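Local structure of bifunctional cytochrome P450/NADPH--P450 reductase (Deinococcus aerius, 7F3H) at residues D147-T152 with T271-L276; A103-L108 with A243-T248. The protein is a cytochrome P450 hydroxylase fused to its NADPH-dependent reductase, probably a self-sufficient monooxygenase that uses molecular oxygen. All blocks are in the same frame, centred on the assembly; numbering follows the deposited sequence.

Interaction 1: D147-T152 with T271-L276. With HEM (protoporphyrin IX containing Fe), chain E.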
ATOM      1  N   ASP A 147      13.021   7.940   4.160  1.00 28.60           N
ATOM      2  CA  ASP A 147      13.224   7.250   5.422  1.00 26.57           C
ATOM      3  C   ASP A 147      12.074   6.304   5.763  1.00 32.84           C
ATOM      4  O   ASP A 147      12.300   5.279   6.414  1.00 30.12           O
ATOM      5  CB  ASP A 147      13.432   8.267   6.523  1.00 26.89           C
ATOM      6  CG  ASP A 147      14.849   8.750   6.588  1.00 28.69           C
ATOM      7  OD1 ASP A 147      15.712   8.171   5.891  1.00 34.91           O
ATOM      8  OD2 ASP A 147      15.098   9.706   7.334  1.00 29.59           O
ATOM      9  N   MET A 148      10.841   6.603   5.311  1.00 33.63           N
ATOM     10  CA  MET A 148       9.740   5.657   5.495  1.00 29.92           C
ATOM     11  C   MET A 148       9.949   4.391   4.653  1.00 31.18           C
ATOM     12  O   MET A 148       9.662   3.280   5.118  1.00 28.04           O
ATOM     13  CB  MET A 148       8.402   6.327   5.141  1.00 25.75           C
ATOM     14  CG  MET A 148       7.983   7.457   6.072  1.00 27.64           C
ATOM     15  SD  MET A 148       8.050   7.043   7.848  1.00 31.55           S
ATOM     16  CE  MET A 148       9.325   8.113   8.451  1.00 29.07           C
ATOM     17  N   THR A 149      10.432   4.540   3.410  1.00 31.29           N
ATOM     18  CA  THR A 149      10.800   3.377   2.597  1.00 30.32           C
ATOM     19  C   THR A 149      11.891   2.548   3.238  1.00 29.75           C
ATOM     20  O   THR A 149      11.822   1.314   3.219  1.00 29.42           O
ATOM     21  CB  THR A 149      11.209   3.816   1.194  1.00 31.71           C
ATOM     22  OG1 THR A 149      10.055   4.282   0.481  1.00 30.99           O
ATOM     23  CG2 THR A 149      12.045   2.769   0.451  1.00 36.38           C
ATOM     24  N   ARG A 150      12.914   3.198   3.789  1.00 25.00           N
ATOM     25  CA  ARG A 150      13.870   2.452   4.597  1.00 25.06           C
ATOM     26  C   ARG A 150      13.165   1.682   5.715  1.00 31.95           C
ATOM     27  O   ARG A 150      13.360   0.460   5.863  1.00 31.01           O
ATOM     28  CB  ARG A 150      14.909   3.397   5.182  1.00 29.11           C
ATOM     29  CG  ARG A 150      15.801   4.040   4.157  1.00 29.70           C
ATOM     30  CD  ARG A 150      16.914   4.795   4.847  1.00 28.41           C
ATOM     31  NE  ARG A 150      18.050   4.923   3.951  1.00 33.25           N
ATOM     32  CZ  ARG A 150      18.284   6.024   3.253  1.00 41.47           C
ATOM     33  NH1 ARG A 150      17.465   7.057   3.383  1.00 41.98           N
ATOM     34  NH2 ARG A 150      19.331   6.109   2.446  1.00 45.52           N
ATOM     35  N   LEU A 151      12.327   2.380   6.502  1.00 27.02           N
ATOM     36  CA  LEU A 151      11.620   1.749   7.611  1.00 25.83           C
ATOM     37  C   LEU A 151      10.905   0.491   7.153  1.00 27.57           C
ATOM     38  O   LEU A 151      11.142  -0.600   7.679  1.00 28.88           O
ATOM     39  CB  LEU A 151      10.626   2.722   8.255  1.00 29.49           C
ATOM     40  CG  LEU A 151       9.644   2.141   9.295  1.00 26.54           C
ATOM     41  CD1 LEU A 151      10.352   1.792  10.605  1.00 27.41           C
ATOM     42  CD2 LEU A 151       8.504   3.129   9.571  1.00 26.08           C
ATOM     43  N   THR A 152      10.049   0.626   6.140  1.00 28.41           N
ATOM     44  CA  THR A 152       9.169  -0.472   5.753  1.00 26.80           C
ATOM     45  C   THR A 152       9.936  -1.596   5.053  1.00 29.65           C
ATOM     46  O   THR A 152       9.681  -2.770   5.320  1.00 32.20           O
ATOM     47  CB  THR A 152       8.021   0.061   4.889  1.00 30.88           C
ATOM     48  OG1 THR A 152       8.547   0.769   3.755  1.00 29.26           O
ATOM     49  CG2 THR A 152       7.142   1.002   5.710  1.00 27.95           C
ATOM     50  N   THR A 271       3.259   0.882  -0.283  1.00 28.74           N
ATOM     51  CA  THR A 271       1.949   1.109   0.319  1.00 26.93           C
ATOM     52  C   THR A 271       2.093   1.666   1.735  1.00 27.42           C
ATOM     53  O   THR A 271       1.528   2.709   2.065  1.00 24.51           O
ATOM     54  CB  THR A 271       1.141  -0.192   0.362  1.00 24.62           C
ATOM     55  OG1 THR A 271       1.967  -1.261   0.854  1.00 25.10           O
ATOM     56  CG2 THR A 271       0.591  -0.535  -0.985  1.00 23.25           C
ATOM     57  N   THR A 272       2.855   0.967   2.579  1.00 27.21           N
ATOM     58  CA  THR A 272       3.017   1.337   3.977  1.00 23.33           C
ATOM     59  C   THR A 272       3.813   2.621   4.143  1.00 28.94           C
ATOM     60  O   THR A 272       3.428   3.492   4.931  1.00 26.84           O
ATOM     61  CB  THR A 272       3.688   0.186   4.692  1.00 27.98           C
ATOM     62  OG1 THR A 272       2.986  -1.011   4.308  1.00 30.16           O
ATOM     63  CG2 THR A 272       3.657   0.377   6.204  1.00 23.31           C
ATOM     64  N   SER A 273       4.930   2.774   3.411  1.00 28.27           N
ATOM     65  CA  SER A 273       5.668   4.023   3.519  1.00 30.57           C
ATOM     66  C   SER A 273       4.818   5.177   2.998  1.00 26.73           C
ATOM     67  O   SER A 273       4.863   6.274   3.557  1.00 24.58           O
ATOM     68  CB  SER A 273       7.017   3.951   2.784  1.00 27.22           C
ATOM     69  OG  SER A 273       6.822   3.858   1.390  1.00 28.71           O
ATOM     70  N   GLY A 274       4.051   4.957   1.921  1.00 22.88           N
ATOM     71  CA  GLY A 274       3.114   5.969   1.478  1.00 25.81           C
ATOM     72  C   GLY A 274       2.135   6.377   2.562  1.00 30.99           C
ATOM     73  O   GLY A 274       1.929   7.571   2.817  1.00 25.69           O
ATOM     74  N   LEU A 275       1.497   5.383   3.202  1.00 25.80           N
ATOM     75  CA  LEU A 275       0.557   5.687   4.276  1.00 24.42           C
ATOM     76  C   LEU A 275       1.232   6.557   5.329  1.00 23.66           C
ATOM     77  O   LEU A 275       0.640   7.533   5.813  1.00 21.25           O
ATOM     78  CB  LEU A 275      -0.006   4.399   4.889  1.00 20.95           C
ATOM     79  CG  LEU A 275      -0.784   4.547   6.212  1.00 24.48           C
ATOM     80  CD1 LEU A 275      -1.827   5.648   6.122  1.00 19.40           C
ATOM     81  CD2 LEU A 275      -1.452   3.227   6.696  1.00 21.74           C
ATOM     82  N   LEU A 276       2.483   6.222   5.672  1.00 20.65           N
ATOM     83  CA  LEU A 276       3.175   6.918   6.750  1.00 26.51           C
ATOM     84  C   LEU A 276       3.546   8.350   6.363  1.00 26.11           C
ATOM     85  O   LEU A 276       3.349   9.288   7.149  1.00 22.85           O
ATOM     86  CB  LEU A 276       4.403   6.125   7.155  1.00 26.33           C
ATOM     87  CG  LEU A 276       4.064   5.053   8.190  1.00 23.05           C
ATOM     88  CD1 LEU A 276       5.234   4.099   8.275  1.00 26.87           C
ATOM     89  CD2 LEU A 276       3.814   5.717   9.521  1.00 19.20           C
TER
HETATM   90  CHA HEM E 601      -3.172  -6.868  -1.522  1.00 23.29           C
HETATM   91  CHB HEM E 601       0.726  -7.725   1.250  1.00 25.55           C
HETATM   92  CHC HEM E 601       0.432  -3.196   3.026  1.00 27.38           C
HETATM   93  CHD HEM E 601      -3.273  -2.260   0.041  1.00 21.49           C
HETATM   94  C1A HEM E 601      -2.103  -7.488  -0.924  1.00 25.76           C
HETATM   95  C2A HEM E 601      -1.634  -8.824  -1.222  1.00 29.25           C
HETATM   96  C3A HEM E 601      -0.578  -9.094  -0.439  1.00 25.52           C
HETATM   97  C4A HEM E 601      -0.292  -7.894   0.331  1.00 24.07           C
HETATM   98  CMA HEM E 601       0.233 -10.415  -0.411  1.00 19.69           C
HETATM   99  CAA HEM E 601      -2.340  -9.781  -2.195  1.00 26.97           C
HETATM  100  CBA HEM E 601      -3.318 -10.628  -1.373  1.00 26.10           C
HETATM  101  CGA HEM E 601      -4.028 -11.684  -2.220  1.00 31.28           C
HETATM  102  O1A HEM E 601      -4.078 -12.848  -1.737  1.00 29.44           O
HETATM  103  O2A HEM E 601      -4.451 -11.460  -3.395  1.00 26.62           O
HETATM  104  C1B HEM E 601       0.973  -6.599   2.008  1.00 24.15           C
HETATM  105  C2B HEM E 601       2.006  -6.447   3.026  1.00 23.56           C
HETATM  106  C3B HEM E 601       1.879  -5.212   3.541  1.00 23.47           C
HETATM  107  C4B HEM E 601       0.823  -4.527   2.819  1.00 28.11           C
HETATM  108  CMB HEM E 601       2.972  -7.571   3.454  1.00 18.29           C
HETATM  109  CAB HEM E 601       2.730  -4.462   4.591  1.00 25.68           C
HETATM  110  CBB HEM E 601       3.867  -4.919   5.120  1.00 35.04           C
HETATM  111  C1C HEM E 601      -0.589  -2.529   2.368  1.00 26.63           C
HETATM  112  C2C HEM E 601      -1.060  -1.161   2.618  1.00 28.38           C
HETATM  113  C3C HEM E 601      -2.072  -0.956   1.754  1.00 24.07           C
HETATM  114  C4C HEM E 601      -2.295  -2.147   0.992  1.00 21.28           C
HETATM  115  CMC HEM E 601      -0.452  -0.166   3.650  1.00 25.84           C
HETATM  116  CAC HEM E 601      -2.977   0.244   1.518  1.00 27.07           C
HETATM  117  CBC HEM E 601      -2.876   1.355   2.234  1.00 35.57           C
HETATM  118  C1D HEM E 601      -3.568  -3.420  -0.647  1.00 23.81           C
HETATM  119  C2D HEM E 601      -4.588  -3.567  -1.681  1.00 24.60           C
HETATM  120  C3D HEM E 601      -4.544  -4.834  -2.088  1.00 22.22           C
HETATM  121  C4D HEM E 601      -3.505  -5.539  -1.365  1.00 24.65           C
HETATM  122  CMD HEM E 601      -5.559  -2.477  -2.207  1.00 17.46           C
HETATM  123  CAD HEM E 601      -5.441  -5.416  -3.165  1.00 21.13           C
HETATM  124  CBD HEM E 601      -4.689  -5.136  -4.439  1.00 21.33           C
HETATM  125  CGD HEM E 601      -5.493  -5.516  -5.636  1.00 27.53           C
HETATM  126  O1D HEM E 601      -4.830  -5.667  -6.691  1.00 28.68           O
HETATM  127  O2D HEM E 601      -6.756  -5.663  -5.543  1.00 30.36           O
HETATM  128  NA  HEM E 601      -1.241  -6.945   0.004  1.00 23.77           N
HETATM  129  NB  HEM E 601       0.268  -5.423   1.917  1.00 23.11           N
HETATM  130  NC  HEM E 601      -1.361  -3.086   1.356  1.00 21.14           N
HETATM  131  ND  HEM E 601      -2.934  -4.642  -0.482  1.00 20.20           N
HETATM  132 FE   HEM E 601      -1.434  -5.049   0.753  1.00 28.73          FE
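Thr152 OG1 lies over Ser273 CB, between two carbonyls: Met148 O, 3.1 Å from Thr152 OG1 on the same helix, and that of His269, to which Ser273 OG also bonds. The threonine has one proton, and the choice between the two acceptors is unsettled. With OG1 placed between backbone N and carbonyl carbon (chi1 56°), CG2 is anti to the carbonyl carbon and sits against Ser273 N and Thr272 CG2, the two methyls 3.6 Å apart; the side chains run antiparallel as they pass. Thr149 OG1 stands 3.4 Å from Ser273 OG, a weak bond and not settled, since its proton has another acceptor within reach.

The axes of 147-152 and 271-276 come within 8.4 Å, at 135° between their N-to-C directions. Such closeness suits small side chains at the crossing: Ser273 CB is 3.5 Å from Met148 C. Further along, the bent Met148 chain crosses Leu276 at about a right angle, Met148 SD 3.8 Å from Leu276 CB; its end leads away from Leu276, and the side chain also touches Leu130 and Trp134. Leu151 CD2 meets Leu276 CD1 tip to tip at 3.6 Å.

The contact joins helix E (144-161) to the I-helix (254-285) of the P450 core. Thr271, consistent with the conserved I-helix threonine, points away, its OG1 3.2 Å from heme C1C but hydrogen-bonded to Ala267 O. Thr272 serves both sides: OG1, bonded to Gly268 O, is near the heme, and its methyl packs on Thr152. Buried hydroxyls are thus satisfied mainly by helix carbonyls, while methyls, sulfur and leucines join the helices.

Interaction 2: A103-L108 with A243-T248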
ATOM      1  N   ALA A 103      -0.945 -20.780  -0.796  1.00 42.79           N
ATOM      2  CA  ALA A 103      -0.305 -19.690  -0.060  1.00 38.84           C
ATOM      3  C   ALA A 103      -1.307 -18.953   0.810  1.00 31.76           C
ATOM      4  O   ALA A 103      -1.031 -18.680   1.976  1.00 34.09           O
ATOM      5  CB  ALA A 103       0.369 -18.723  -1.031  1.00 34.03           C
ATOM      6  N   HIS A 104      -2.480 -18.645   0.268  1.00 31.20           N
ATOM      7  CA  HIS A 104      -3.493 -17.917   1.021  1.00 34.88           C
ATOM      8  C   HIS A 104      -3.806 -18.640   2.327  1.00 34.39           C
ATOM      9  O   HIS A 104      -3.700 -18.065   3.423  1.00 30.17           O
ATOM     10  CB  HIS A 104      -4.747 -17.753   0.141  1.00 32.27           C
ATOM     11  CG  HIS A 104      -5.901 -17.096   0.836  1.00 35.91           C
ATOM     12  ND1 HIS A 104      -5.854 -15.794   1.294  1.00 34.25           N
ATOM     13  CD2 HIS A 104      -7.127 -17.569   1.170  1.00 32.37           C
ATOM     14  CE1 HIS A 104      -7.006 -15.492   1.867  1.00 35.15           C
ATOM     15  NE2 HIS A 104      -7.793 -16.552   1.809  1.00 33.89           N
ATOM     16  N   ARG A 105      -4.178 -19.923   2.230  1.00 34.95           N
ATOM     17  CA  ARG A 105      -4.565 -20.653   3.433  1.00 32.82           C
ATOM     18  C   ARG A 105      -3.384 -20.846   4.377  1.00 32.86           C
ATOM     19  O   ARG A 105      -3.565 -20.834   5.593  1.00 34.21           O
ATOM     20  CB  ARG A 105      -5.200 -21.975   3.048  1.00 38.76           C
ATOM     21  CG  ARG A 105      -6.536 -21.791   2.318  1.00 35.94           C
ATOM     22  CD  ARG A 105      -7.141 -23.139   2.025  1.00 36.80           C
ATOM     23  NE  ARG A 105      -6.344 -23.954   1.099  1.00 38.97           N
ATOM     24  CZ  ARG A 105      -6.515 -23.959  -0.223  1.00 39.53           C
ATOM     25  NH1 ARG A 105      -7.445 -23.178  -0.772  1.00 29.38           N
ATOM     26  NH2 ARG A 105      -5.766 -24.749  -0.995  1.00 38.38           N
ATOM     27  N   ILE A 106      -2.168 -21.013   3.851  1.00 38.49           N
ATOM     28  CA  ILE A 106      -1.003 -21.147   4.724  1.00 31.73           C
ATOM     29  C   ILE A 106      -0.709 -19.831   5.450  1.00 32.82           C
ATOM     30  O   ILE A 106      -0.464 -19.811   6.664  1.00 29.27           O
ATOM     31  CB  ILE A 106       0.219 -21.642   3.926  1.00 33.92           C
ATOM     32  CG1 ILE A 106       0.024 -23.110   3.507  1.00 41.02           C
ATOM     33  CG2 ILE A 106       1.503 -21.461   4.754  1.00 33.61           C
ATOM     34  CD1 ILE A 106       1.221 -23.724   2.806  1.00 33.53           C
ATOM     35  N   LEU A 107      -0.736 -18.714   4.724  1.00 30.46           N
ATOM     36  CA  LEU A 107      -0.219 -17.455   5.257  1.00 37.59           C
ATOM     37  C   LEU A 107      -1.225 -16.659   6.099  1.00 33.81           C
ATOM     38  O   LEU A 107      -0.776 -15.981   7.035  1.00 32.90           O
ATOM     39  CB  LEU A 107       0.314 -16.573   4.118  1.00 37.84           C
ATOM     40  CG  LEU A 107       1.658 -17.029   3.508  1.00 33.88           C
ATOM     41  CD1 LEU A 107       2.027 -16.205   2.279  1.00 29.16           C
ATOM     42  CD2 LEU A 107       2.806 -17.066   4.518  1.00 26.25           C
ATOM     43  N   LEU A 108      -2.559 -16.750   5.849  1.00 33.01           N
ATOM     44  CA  LEU A 108      -3.534 -16.029   6.685  1.00 29.27           C
ATOM     45  C   LEU A 108      -3.296 -16.123   8.178  1.00 31.82           C
ATOM     46  O   LEU A 108      -3.353 -15.079   8.852  1.00 30.41           O
ATOM     47  CB  LEU A 108      -4.999 -16.451   6.479  1.00 28.46           C
ATOM     48  CG  LEU A 108      -5.863 -15.815   5.411  1.00 39.78           C
ATOM     49  CD1 LEU A 108      -7.220 -16.498   5.311  1.00 36.37           C
ATOM     50  CD2 LEU A 108      -6.061 -14.360   5.923  1.00 28.72           C
ATOM     51  N   ALA A 243       4.906 -25.273   7.309  1.00 48.74           N
ATOM     52  CA  ALA A 243       3.454 -25.334   7.198  1.00 42.83           C
ATOM     53  C   ALA A 243       2.967 -26.081   5.959  1.00 47.05           C
ATOM     54  O   ALA A 243       3.533 -25.967   4.869  1.00 52.23           O
ATOM     55  CB  ALA A 243       2.894 -23.915   7.190  1.00 46.13           C
ATOM     56  N   THR A 244       1.921 -26.878   6.144  1.00 38.81           N
ATOM     57  CA  THR A 244       1.217 -27.487   5.030  1.00 46.77           C
ATOM     58  C   THR A 244      -0.183 -26.889   4.915  1.00 43.77           C
ATOM     59  O   THR A 244      -0.804 -26.497   5.911  1.00 46.46           O
ATOM     60  CB  THR A 244       1.139 -29.015   5.171  1.00 46.34           C
ATOM     61  OG1 THR A 244       0.683 -29.342   6.480  1.00 51.28           O
ATOM     62  CG2 THR A 244       2.487 -29.666   4.966  1.00 51.76           C
ATOM     63  N   ASP A 245      -0.673 -26.837   3.691  1.00 42.02           N
ATOM     64  CA  ASP A 245      -2.029 -26.402   3.391  1.00 47.38           C
ATOM     65  C   ASP A 245      -3.042 -27.377   3.981  1.00 46.62           C
ATOM     66  O   ASP A 245      -3.083 -28.550   3.581  1.00 44.67           O
ATOM     67  CB  ASP A 245      -2.214 -26.273   1.878  1.00 41.95           C
ATOM     68  CG  ASP A 245      -3.627 -25.899   1.491  1.00 42.21           C
ATOM     69  OD1 ASP A 245      -4.343 -25.298   2.308  1.00 43.43           O
ATOM     70  OD2 ASP A 245      -4.040 -26.224   0.361  1.00 44.39           O
ATOM     71  N   PRO A 246      -3.878 -26.942   4.945  1.00 54.47           N
ATOM     72  CA  PRO A 246      -4.809 -27.886   5.594  1.00 47.88           C
ATOM     73  C   PRO A 246      -5.804 -28.529   4.635  1.00 50.55           C
ATOM     74  O   PRO A 246      -6.521 -29.464   5.007  1.00 58.13           O
ATOM     75  CB  PRO A 246      -5.533 -27.012   6.630  1.00 41.20           C
ATOM     76  CG  PRO A 246      -5.300 -25.617   6.219  1.00 42.44           C
ATOM     77  CD  PRO A 246      -3.990 -25.576   5.491  1.00 46.66           C
ATOM     78  N   GLU A 247      -5.795 -28.116   3.371  1.00 47.29           N
ATOM     79  CA  GLU A 247      -6.720 -28.645   2.381  1.00 47.80           C
ATOM     80  C   GLU A 247      -6.090 -29.723   1.507  1.00 55.97           C
ATOM     81  O   GLU A 247      -6.677 -30.797   1.336  1.00 63.86           O
ATOM     82  CB  GLU A 247      -7.256 -27.501   1.508  1.00 48.02           C
ATOM     83  CG  GLU A 247      -8.603 -27.764   0.887  1.00 46.50           C
ATOM     84  CD  GLU A 247      -8.991 -26.691  -0.115  1.00 57.60           C
ATOM     85  OE1 GLU A 247      -9.522 -25.629   0.301  1.00 54.24           O
ATOM     86  OE2 GLU A 247      -8.758 -26.910  -1.325  1.00 58.17           O
ATOM     87  N   THR A 248      -4.912 -29.464   0.931  1.00 52.13           N
ATOM     88  CA  THR A 248      -4.265 -30.407   0.032  1.00 42.31           C
ATOM     89  C   THR A 248      -3.154 -31.174   0.714  1.00 48.25           C
ATOM     90  O   THR A 248      -2.619 -32.117   0.121  1.00 58.08           O
ATOM     91  CB  THR A 248      -3.696 -29.704  -1.216  1.00 49.27           C
ATOM     92  OG1 THR A 248      -2.698 -28.751  -0.837  1.00 52.98           O
ATOM     93  CG2 THR A 248      -4.790 -28.978  -1.986  1.00 47.59           C
TER
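Arg105 and Asp245 form a side-on, two-pronged salt bridge. Arg105 NE reaches Asp245 OD1 at 2.7 Å and Arg105 NH2 reaches Asp245 OD2 at 2.6 Å, both nearly straight at about 170°. Each oxygen is met on its syn side and lies close to the guanidinium plane, although the carboxylate itself is turned 27° from that plane. The bend at chi3 (-64°) swings the end of the arginine round so that this NE edge faces the aspartate.

A second, looser charge contact comes from Glu247, whose carboxylate stacks over one face of the guanidinium. Its OE1 is 3.4 Å from NH1 of Arg105, but well out of the guanidinium plane, so attraction of charges is all that joins them. Two acids thus share one arginine, which would probably stabilise the ionised form of both, Asp245 above all.

Polar bonds within the loop fix the aspartate. Thr248 OG1 binds Asp245 OD2 at 3.1 Å on the anti side, from the face opposite to Arg105 NH2. Weak bonds from Glu247 N to OD1 and from Thr248 N to OD2 fold the chain back round the carboxylate past Pro246, the first of them closing an Asx turn.

The apolar share falls to Ile106. Its CG2 touches Ala243 CB at 3.7 Å, and CD1 lies against the backbone N of Asp245, also at 3.7 Å; beyond the loop the same side chain rests on Leu239 and Leu252.

Together these contacts fasten helix C (98-107), which also carries the heme-bonding Trp100, to the connection between helices H (236-242) and I (254-285) of the P450 fold.

Both contacts involve chain that leads into or belongs to helix 254-285: interaction 1 uses its heme-lining middle, interaction 2 the loop ahead of it. Their centres are 29 Å apart and their nearest atoms about 15 Å, so they do not touch, and their segments alternate along the chain. The heme relates them. Thr271 and Thr272 of interaction 1 belong to its pocket, whereas the side chain of Arg105 in interaction 2 stays about 10 Å from it, on a helix whose Trp100 bonds to the heme. Ala103 and Leu107 of that helix also pack on Gln260 and Phe264, earlier on helix 254-285. The first contact is buried core, the second partly exposed.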